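Local coordinates for glycoside hydrolase family 61 protein (Myceliophthora thermophila, PDB 5UFV), which uses a copper ion and a reducing agent, with oxygen or hydrogen peroxide, to break crystalline and amorphous polysaccharides by oxidising C1 at (1-4)-glycosidic bonds, at residues A[62-73]-A[131-142]; A[105-113]-A[122-130]. All coordinates share one frame; numbering follows the deposited sequence.

Interaction 1: residues A[62-73]-A[131-142]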
loop_
_atom_site.group_PDB
_atom_site.type_symbol
_atom_site.label_atom_id
_atom_site.label_comp_id
_atom_site.label_asym_id
_atom_site.label_seq_id
_atom_site.Cartn_x
_atom_site.Cartn_y
_atom_site.Cartn_z
ATOM N N PRO A 62 -5.573 -1.981 -18.030
ATOM C CA PRO A 62 -6.016 -3.031 -17.137
ATOM C C PRO A 62 -5.263 -4.306 -17.435
ATOM O O PRO A 62 -4.960 -4.554 -18.594
ATOM C CB PRO A 62 -7.492 -3.183 -17.497
ATOM C CG PRO A 62 -7.901 -1.825 -17.982
ATOM C CD PRO A 62 -6.699 -1.293 -18.697
ATOM N N GLY A 63 -4.953 -5.087 -16.397
ATOM C CA GLY A 63 -4.188 -6.324 -16.529
ATOM C C GLY A 63 -2.677 -6.127 -16.528
ATOM O O GLY A 63 -1.921 -7.089 -16.360
ATOM N N ASP A 64 -2.216 -4.893 -16.716
ATOM C CA ASP A 64 -0.791 -4.611 -16.631
ATOM C C ASP A 64 -0.298 -4.708 -15.192
ATOM O O ASP A 64 -1.060 -4.549 -14.233
ATOM C CB ASP A 64 -0.458 -3.230 -17.205
ATOM C CG ASP A 64 -0.436 -3.212 -18.753
ATOM O OD1 ASP A 64 -0.183 -4.277 -19.382
ATOM O OD2 ASP A 64 -0.636 -2.112 -19.338
ATOM N N THR A 65 0.992 -4.978 -15.061
ATOM C CA THR A 65 1.624 -5.179 -13.768
ATOM C C THR A 65 2.180 -3.845 -13.189
ATOM O O THR A 65 2.843 -3.059 -13.899
ATOM C CB THR A 65 2.728 -6.262 -13.900
ATOM O OG1 THR A 65 2.102 -7.540 -14.056
ATOM C CG2 THR A 65 3.619 -6.313 -12.675
ATOM N N ILE A 66 1.867 -3.603 -11.909
ATOM C CA ILE A 66 2.492 -2.556 -11.094
ATOM C C ILE A 66 3.455 -3.181 -10.095
ATOM O O ILE A 66 3.039 -3.912 -9.205
ATOM C CB ILE A 66 1.448 -1.742 -10.309
ATOM C CG1 ILE A 66 0.534 -1.019 -11.288
ATOM C CG2 ILE A 66 2.140 -0.722 -9.422
ATOM C CD1 ILE A 66 -0.603 -0.267 -10.640
ATOM N N THR A 67 4.736 -2.887 -10.249
ATOM C CA THR A 67 5.753 -3.368 -9.353
ATOM C C THR A 67 6.366 -2.186 -8.617
ATOM O O THR A 67 6.841 -1.255 -9.255
ATOM C CB THR A 67 6.867 -4.029 -10.141
ATOM O OG1 THR A 67 6.340 -5.135 -10.870
ATOM C CG2 THR A 67 7.991 -4.499 -9.208
ATOM N N ALA A 68 6.368 -2.234 -7.283
ATOM C CA ALA A 68 7.022 -1.244 -6.446
ATOM C C ALA A 68 8.263 -1.843 -5.790
ATOM O O ALA A 68 8.259 -3.011 -5.383
ATOM C CB ALA A 68 6.057 -0.791 -5.386
ATOM N N THR A 69 9.316 -1.045 -5.681
ATOM C CA THR A 69 10.560 -1.484 -5.066
ATOM C C THR A 69 10.888 -0.692 -3.805
ATOM O O THR A 69 10.747 0.513 -3.762
ATOM C CB THR A 69 11.732 -1.373 -6.062
ATOM O OG1 THR A 69 11.450 -2.199 -7.181
ATOM C CG2 THR A 69 13.051 -1.894 -5.460
ATOM N N TRP A 70 11.331 -1.398 -2.778
ATOM C CA TRP A 70 11.716 -0.799 -1.525
ATOM C C TRP A 70 13.203 -0.938 -1.495
ATOM O O TRP A 70 13.717 -2.067 -1.375
ATOM C CB TRP A 70 11.144 -1.579 -0.347
ATOM C CG TRP A 70 9.740 -1.240 -0.019
ATOM C CD1 TRP A 70 9.322 -0.372 0.940
ATOM C CD2 TRP A 70 8.556 -1.772 -0.628
ATOM N NE1 TRP A 70 7.944 -0.313 0.958
ATOM C CE2 TRP A 70 7.458 -1.167 -0.006
ATOM C CE3 TRP A 70 8.318 -2.718 -1.627
ATOM C CZ2 TRP A 70 6.134 -1.476 -0.363
ATOM C CZ3 TRP A 70 7.018 -3.009 -1.985
ATOM C CH2 TRP A 70 5.945 -2.398 -1.351
ATOM N N ALA A 71 13.902 0.186 -1.617
ATOM C CA ALA A 71 15.331 0.157 -1.521
ATOM C C ALA A 71 15.806 -0.439 -0.204
ATOM O O ALA A 71 16.857 -1.065 -0.171
ATOM C CB ALA A 71 15.896 1.542 -1.708
ATOM N N GLN A 72 15.036 -0.228 0.862
ATOM C CA GLN A 72 15.349 -0.719 2.221
ATOM C C GLN A 72 14.040 -1.113 2.881
ATOM O O GLN A 72 13.021 -0.472 2.659
ATOM C CB GLN A 72 15.978 0.358 3.130
ATOM C CG GLN A 72 17.303 0.994 2.678
ATOM C CD GLN A 72 18.474 0.018 2.413
ATOM O OE1 GLN A 72 19.423 0.333 1.645
ATOM N NE2 GLN A 72 18.436 -1.153 3.073
ATOM N N TRP A 73 14.073 -2.166 3.693
ATOM C CA TRP A 73 12.930 -2.561 4.485
ATOM C C TRP A 73 13.354 -3.525 5.574
ATOM O O TRP A 73 13.974 -4.536 5.300
ATOM C CB TRP A 73 11.870 -3.247 3.636
ATOM C CG TRP A 73 10.732 -3.614 4.498
ATOM C CD1 TRP A 73 10.325 -4.862 4.849
ATOM C CD2 TRP A 73 9.906 -2.708 5.203
ATOM N NE1 TRP A 73 9.256 -4.785 5.713
ATOM C CE2 TRP A 73 8.977 -3.471 5.938
ATOM C CE3 TRP A 73 9.839 -1.314 5.260
ATOM C CZ2 TRP A 73 8.002 -2.899 6.716
ATOM C CZ3 TRP A 73 8.866 -0.738 6.028
ATOM C CH2 TRP A 73 7.952 -1.528 6.752
ATOM N N LEU A 131 10.093 -8.740 1.486
ATOM C CA LEU A 131 10.546 -7.364 1.192
ATOM C C LEU A 131 11.773 -6.918 1.987
ATOM O O LEU A 131 12.296 -5.847 1.751
ATOM C CB LEU A 131 9.420 -6.352 1.390
ATOM C CG LEU A 131 8.184 -6.627 0.538
ATOM C CD1 LEU A 131 7.147 -5.529 0.711
ATOM C CD2 LEU A 131 8.521 -6.775 -0.936
ATOM N N VAL A 132 12.249 -7.746 2.900
ATOM C CA VAL A 132 13.314 -7.339 3.787
ATOM C C VAL A 132 14.664 -7.480 3.096
ATOM O O VAL A 132 14.897 -8.468 2.411
ATOM C CB VAL A 132 13.315 -8.209 5.062
ATOM C CG1 VAL A 132 14.572 -7.964 5.908
ATOM C CG2 VAL A 132 12.049 -7.933 5.865
ATOM N N GLY A 133 15.540 -6.491 3.278
ATOM C CA GLY A 133 16.959 -6.677 2.983
ATOM C C GLY A 133 17.523 -6.031 1.728
ATOM O O GLY A 133 18.677 -6.269 1.373
ATOM N N GLY A 134 16.716 -5.237 1.038
ATOM C CA GLY A 134 17.245 -4.347 0.028
ATOM C C GLY A 134 16.796 -4.669 -1.369
ATOM O O GLY A 134 16.934 -5.805 -1.845
ATOM N N ASN A 135 16.263 -3.640 -2.019
ATOM C CA ASN A 135 15.850 -3.696 -3.422
ATOM C C ASN A 135 14.948 -4.878 -3.712
ATOM O O ASN A 135 15.123 -5.561 -4.709
ATOM C CB ASN A 135 17.080 -3.659 -4.336
ATOM C CG ASN A 135 17.953 -2.454 -4.044
ATOM O OD1 ASN A 135 19.120 -2.584 -3.676
ATOM N ND2 ASN A 135 17.365 -1.271 -4.139
ATOM N N LYS A 136 13.992 -5.097 -2.816
ATOM C CA LYS A 136 12.957 -6.081 -3.012
ATOM C C LYS A 136 11.719 -5.429 -3.561
ATOM O O LYS A 136 11.455 -4.253 -3.329
ATOM C CB LYS A 136 12.626 -6.771 -1.690
ATOM C CG LYS A 136 13.786 -7.547 -1.089
ATOM C CD LYS A 136 14.413 -8.453 -2.119
ATOM C CE LYS A 136 15.229 -9.566 -1.480
ATOM N NZ LYS A 136 16.205 -8.993 -0.542
ATOM N N SER A 137 10.939 -6.215 -4.273
ATOM C CA SER A 137 9.846 -5.685 -5.046
ATOM C C SER A 137 8.568 -6.441 -4.793
ATOM O O SER A 137 8.598 -7.598 -4.390
ATOM C CB SER A 137 10.189 -5.775 -6.539
ATOM O OG SER A 137 11.423 -5.130 -6.844
ATOM N N TRP A 138 7.442 -5.771 -5.043
ATOM C CA TRP A 138 6.115 -6.401 -4.965
ATOM C C TRP A 138 5.329 -6.060 -6.198
ATOM O O TRP A 138 5.250 -4.904 -6.572
ATOM C CB TRP A 138 5.333 -5.953 -3.726
ATOM C CG TRP A 138 4.137 -6.846 -3.483
ATOM C CD1 TRP A 138 2.851 -6.649 -3.938
ATOM C CD2 TRP A 138 4.130 -8.101 -2.795
ATOM N NE1 TRP A 138 2.046 -7.698 -3.548
ATOM C CE2 TRP A 138 2.804 -8.605 -2.854
ATOM C CE3 TRP A 138 5.115 -8.860 -2.161
ATOM C CZ2 TRP A 138 2.427 -9.835 -2.267
ATOM C CZ3 TRP A 138 4.751 -10.091 -1.584
ATOM C CH2 TRP A 138 3.407 -10.564 -1.641
ATOM N N SER A 139 4.750 -7.071 -6.824
ATOM C CA SER A 139 4.003 -6.901 -8.070
ATOM C C SER A 139 2.486 -7.159 -7.908
ATOM O O SER A 139 2.063 -8.147 -7.286
ATOM C CB SER A 139 4.558 -7.859 -9.114
ATOM O OG SER A 139 5.781 -7.384 -9.626
ATOM N N SER A 140 1.686 -6.279 -8.496
ATOM C CA SER A 140 0.238 -6.371 -8.459
ATOM C C SER A 140 -0.311 -6.126 -9.872
ATOM O O SER A 140 0.173 -5.251 -10.579
ATOM C CB SER A 140 -0.329 -5.311 -7.524
ATOM O OG SER A 140 0.099 -5.483 -6.186
ATOM N N LYS A 141 -1.314 -6.897 -10.280
ATOM C CA LYS A 141 -2.028 -6.635 -11.520
ATOM C C LYS A 141 -3.072 -5.569 -11.304
ATOM O O LYS A 141 -3.810 -5.640 -10.354
ATOM C CB LYS A 141 -2.721 -7.890 -12.029
ATOM C CG LYS A 141 -1.764 -8.801 -12.744
ATOM C CD LYS A 141 -2.427 -10.080 -13.230
ATOM C CE LYS A 141 -1.344 -10.977 -13.825
ATOM N NZ LYS A 141 -1.852 -12.315 -14.206
ATOM N N ILE A 142 -3.126 -4.589 -12.199
ATOM C CA ILE A 142 -4.261 -3.678 -12.284
ATOM C C ILE A 142 -5.505 -4.468 -12.682
ATOM O O ILE A 142 -5.533 -5.061 -13.744
ATOM C CB ILE A 142 -4.023 -2.588 -13.340
ATOM C CG1 ILE A 142 -2.885 -1.669 -12.886
ATOM C CG2 ILE A 142 -5.294 -1.780 -13.574
ATOM C CD1 ILE A 142 -2.459 -0.631 -13.913
HETATM O O HOH W 1 2.325 -3.766 -6.273
HETATM O O HOH W 2 14.130 -3.996 0.498
#

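Interaction 2: residues A[105-113]-A[122-130]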
loop_
_atom_site.group_PDB
_atom_site.type_symbol
_atom_site.label_atom_id
_atom_site.label_comp_id
_atom_site.label_asym_id
_atom_site.label_seq_id
_atom_site.Cartn_x
_atom_site.Cartn_y
_atom_site.Cartn_z
ATOM N N ASP A 105 -4.607 -5.410 -4.102
ATOM C CA ASP A 105 -3.729 -6.500 -3.676
ATOM C C ASP A 105 -3.577 -6.507 -2.146
ATOM O O ASP A 105 -3.804 -5.500 -1.485
ATOM C CB ASP A 105 -2.367 -6.356 -4.354
ATOM C CG ASP A 105 -1.636 -7.694 -4.530
ATOM O OD1 ASP A 105 -2.247 -8.756 -4.262
ATOM O OD2 ASP A 105 -0.446 -7.690 -4.956
ATOM N N GLU A 106 -3.208 -7.644 -1.582
ATOM C CA GLU A 106 -2.951 -7.730 -0.140
ATOM C C GLU A 106 -2.223 -9.029 0.187
ATOM O O GLU A 106 -2.369 -10.013 -0.511
ATOM C CB GLU A 106 -4.253 -7.686 0.660
ATOM C CG GLU A 106 -5.170 -8.882 0.359
ATOM C CD GLU A 106 -6.413 -8.978 1.244
ATOM O OE1 GLU A 106 -6.715 -8.043 2.064
ATOM O OE2 GLU A 106 -7.104 -10.024 1.099
ATOM N N ALA A 107 -1.433 -9.022 1.250
ATOM C CA ALA A 107 -0.798 -10.242 1.716
ATOM C C ALA A 107 -0.639 -10.121 3.206
ATOM O O ALA A 107 -0.363 -9.029 3.712
ATOM C CB ALA A 107 0.544 -10.450 1.043
ATOM N N GLY A 108 -0.847 -11.231 3.906
ATOM C CA GLY A 108 -0.786 -11.266 5.339
ATOM C C GLY A 108 -0.033 -12.472 5.833
ATOM O O GLY A 108 1.060 -12.750 5.385
ATOM N N PHE A 109 -0.638 -13.176 6.775
ATOM C CA PHE A 109 0.046 -14.156 7.555
ATOM C C PHE A 109 -0.345 -15.542 7.091
ATOM O O PHE A 109 -1.508 -15.831 6.968
ATOM C CB PHE A 109 -0.338 -13.992 9.015
ATOM C CG PHE A 109 0.302 -14.999 9.917
ATOM C CD1 PHE A 109 1.655 -14.909 10.213
ATOM C CD2 PHE A 109 -0.430 -16.049 10.436
ATOM C CE1 PHE A 109 2.259 -15.842 11.025
ATOM C CE2 PHE A 109 0.169 -17.002 11.251
ATOM C CZ PHE A 109 1.516 -16.889 11.550
ATOM N N HIS A 110 0.642 -16.400 6.866
ATOM C CA HIS A 110 0.396 -17.744 6.365
ATOM C C HIS A 110 1.072 -18.810 7.230
ATOM O O HIS A 110 1.188 -19.951 6.827
ATOM C CB HIS A 110 0.849 -17.841 4.889
ATOM C CG HIS A 110 2.339 -17.748 4.691
ATOM N ND1 HIS A 110 2.944 -16.664 4.076
ATOM C CD2 HIS A 110 3.346 -18.611 5.003
ATOM C CE1 HIS A 110 4.255 -16.861 4.026
ATOM N NE2 HIS A 110 4.524 -18.031 4.585
ATOM N N GLY A 111 1.500 -18.453 8.427
ATOM C CA GLY A 111 2.196 -19.397 9.298
ATOM C C GLY A 111 1.267 -20.415 9.904
ATOM O O GLY A 111 0.068 -20.187 9.996
ATOM N N ASP A 112 1.813 -21.534 10.343
ATOM C CA ASP A 112 0.963 -22.654 10.790
ATOM C C ASP A 112 0.394 -22.466 12.199
ATOM O O ASP A 112 -0.567 -23.134 12.580
ATOM C CB ASP A 112 1.699 -23.991 10.676
ATOM C CG ASP A 112 2.862 -24.101 11.630
ATOM O OD1 ASP A 112 3.090 -23.154 12.399
ATOM O OD2 ASP A 112 3.549 -25.137 11.621
ATOM N N GLY A 113 0.981 -21.556 12.967
ATOM C CA GLY A 113 0.420 -21.169 14.273
ATOM C C GLY A 113 0.779 -22.079 15.434
ATOM O O GLY A 113 0.144 -22.019 16.478
ATOM N N THR A 122 12.243 -15.551 12.350
ATOM C CA THR A 122 12.626 -16.486 11.276
ATOM C C THR A 122 12.212 -17.904 11.643
ATOM O O THR A 122 12.414 -18.324 12.781
ATOM C CB THR A 122 14.141 -16.523 10.969
ATOM O OG1 THR A 122 14.828 -17.041 12.106
ATOM C CG2 THR A 122 14.696 -15.138 10.642
ATOM N N PRO A 123 11.610 -18.636 10.704
ATOM C CA PRO A 123 11.161 -18.112 9.408
ATOM C C PRO A 123 9.760 -17.444 9.494
ATOM O O PRO A 123 8.748 -18.125 9.708
ATOM C CB PRO A 123 11.083 -19.376 8.559
ATOM C CG PRO A 123 10.665 -20.450 9.536
ATOM C CD PRO A 123 11.155 -20.026 10.902
ATOM N N SER A 124 9.705 -16.130 9.312
ATOM C CA SER A 124 8.439 -15.394 9.406
ATOM C C SER A 124 7.296 -16.000 8.571
ATOM O O SER A 124 7.475 -16.379 7.426
ATOM C CB SER A 124 8.638 -13.926 8.988
ATOM O OG SER A 124 7.378 -13.300 8.795
ATOM N N GLY A 125 6.108 -16.046 9.132
ATOM C CA GLY A 125 4.944 -16.479 8.362
ATOM C C GLY A 125 4.235 -15.385 7.579
ATOM O O GLY A 125 3.112 -15.596 7.104
ATOM N N TRP A 126 4.877 -14.224 7.443
ATOM C CA TRP A 126 4.308 -13.098 6.701
ATOM C C TRP A 126 5.003 -12.882 5.353
ATOM O O TRP A 126 6.233 -12.926 5.246
ATOM C CB TRP A 126 4.470 -11.821 7.505
ATOM C CG TRP A 126 3.871 -11.826 8.875
ATOM C CD1 TRP A 126 4.435 -12.305 10.025
ATOM C CD2 TRP A 126 2.616 -11.262 9.242
ATOM N NE1 TRP A 126 3.588 -12.086 11.080
ATOM C CE2 TRP A 126 2.466 -11.446 10.623
ATOM C CE3 TRP A 126 1.604 -10.617 8.529
ATOM C CZ2 TRP A 126 1.337 -11.002 11.315
ATOM C CZ3 TRP A 126 0.485 -10.197 9.201
ATOM C CH2 TRP A 126 0.352 -10.389 10.589
ATOM N N ASP A 127 4.203 -12.603 4.334
ATOM C CA ASP A 127 4.727 -12.292 3.008
ATOM C C ASP A 127 5.627 -11.054 3.002
ATOM O O ASP A 127 6.537 -10.948 2.188
ATOM C CB ASP A 127 3.569 -12.101 2.015
ATOM C CG ASP A 127 2.937 -13.421 1.610
ATOM O OD1 ASP A 127 3.680 -14.356 1.273
ATOM O OD2 ASP A 127 1.700 -13.539 1.650
ATOM N N ILE A 128 5.381 -10.127 3.910
ATOM C CA ILE A 128 6.229 -8.965 4.023
ATOM C C ILE A 128 7.710 -9.321 4.234
ATOM O O ILE A 128 8.579 -8.553 3.887
ATOM C CB ILE A 128 5.753 -8.046 5.174
ATOM C CG1 ILE A 128 6.143 -6.592 4.906
ATOM C CG2 ILE A 128 6.323 -8.503 6.508
ATOM C CD1 ILE A 128 5.548 -5.610 5.892
ATOM N N ALA A 129 8.000 -10.470 4.820
ATOM C CA ALA A 129 9.380 -10.839 5.102
ATOM C C ALA A 129 10.219 -10.860 3.847
ATOM O O ALA A 129 11.446 -10.764 3.908
ATOM C CB ALA A 129 9.429 -12.211 5.737
ATOM N N LYS A 130 9.544 -11.032 2.718
ATOM C CA LYS A 130 10.222 -11.161 1.464
ATOM C C LYS A 130 10.689 -9.816 0.958
ATOM O O LYS A 130 11.594 -9.769 0.119
ATOM C CB LYS A 130 9.324 -11.858 0.439
ATOM C CG LYS A 130 9.084 -13.322 0.765
ATOM C CD LYS A 130 7.879 -13.869 0.016
ATOM C CE LYS A 130 7.727 -15.372 0.231
ATOM N NZ LYS A 130 6.412 -15.855 -0.277
HETATM O O HOH W 3 2.568 -9.891 4.969
#

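Interaction 1: residues A[62-73]-A[131-142]
L131 and W70 make the tight side of this antiparallel strand pair, 65-70 against 136-141. The CD1 methyl of L131 sits over one face of the indole, 3.8 Å from the centroid of the W70 six-membered ring, a CH-pi contact, while CB of W138 meets the ring edge at W70 CZ3. W70 CG lies beside its own backbone N (chi1 -82°), which brings the ring toward L131 and W138. At the far end of this buried face I66 and I142 meet at about a right angle, I66 CD1 against I142 CG1 at 3.5 Å. Straight backbone bonds knit the strands, among them I66 N to S140 O at 2.7 Å and W70 N to K136 O at 2.9 Å. The other face is small, polar and more open to solvent: hydroxyls hydrogen-bond to each other, T67 OG1 with S139 OG (2.6 Å) and T69 OG1 with S137 OG (3.0 Å), and the K141 chain leads away. Where the strands give way to loop, a water bridges W70 O, L131 O and G134 N, and G133 N bonds W73 O at 3.2 Å. The W73 ring continues to the copper site, packing edge-to-face with the ligands H75 and Y169. N135 and K136 both oppose W70, a G1 beta bulge at the edge strand of a four-stranded antiparallel sheet in the AA9 beta-sandwich.

Interaction 2: residues A[105-113]-A[122-130]
F109 and W126 form a single backbone bridge where 105-113 and 122-130 run roughly antiparallel, their touching parts 154° apart. H110 N donates a short, nearly straight bond of 2.6 Å to G125 O; on the other side of the bridge D127 N reaches G108 O at 3.3 Å, weakly. G125 comes against G111 and F109 so closely that a CB on it would clash with F109 CE1. Among the side chains, F109 lies across W126: its CB stands almost on the normal of the indole, 3.8 Å from the centroid of the W126 six-membered ring, and its ring turns an edge to the five-membered ring, planes at 58°. With CG anti to the backbone N (chi1 179°), the phenyl reaches over the pyrrole side, CD1 lying 3.5 Å from W126 NE1. That NE1 donates to the L118 carbonyl, which helps fix the indole's rotation. An alanine in place of W126 is likely to leave F109 without the surface it lies on and L118 O without the indole N-H as a donor. The H110 imidazole lays a face over G125 O, and A107 CB touches D127 OD2 at 3.4 Å. Within 122-130, a weak salt bridge from K130 NZ to D127 OD1 at most steadies that carboxylate. The junction thus rests on one short backbone bond, a weak second one and the F109-W126 packing.

How the interactions relate
Interaction 1 is a regular strand pairing with one largely buried, mostly apolar face; interaction 2 lies farther from the chain centre, joining the loop after strand 101-107 to the turn that leads into 131-142. The chain runs directly from K130 into L131, and K136 CG packs on K130 O. D105 ties the contacts together: its OD2 takes probable hydrogen bonds from S140 OG at 2.6 Å and W138 NE1 at 2.9 Å, linking strand 101-107 of the six-stranded sheet to strand 136-141 of the four-stranded one. Many backbone bonds support interaction 1, whereas interaction 2 has two and relies more on its aromatic pair. Both are partly buried: interaction 1 backs its buried face with an open hydroxyl one, interaction 2 sets buried W126 and G125 beside exposed H110.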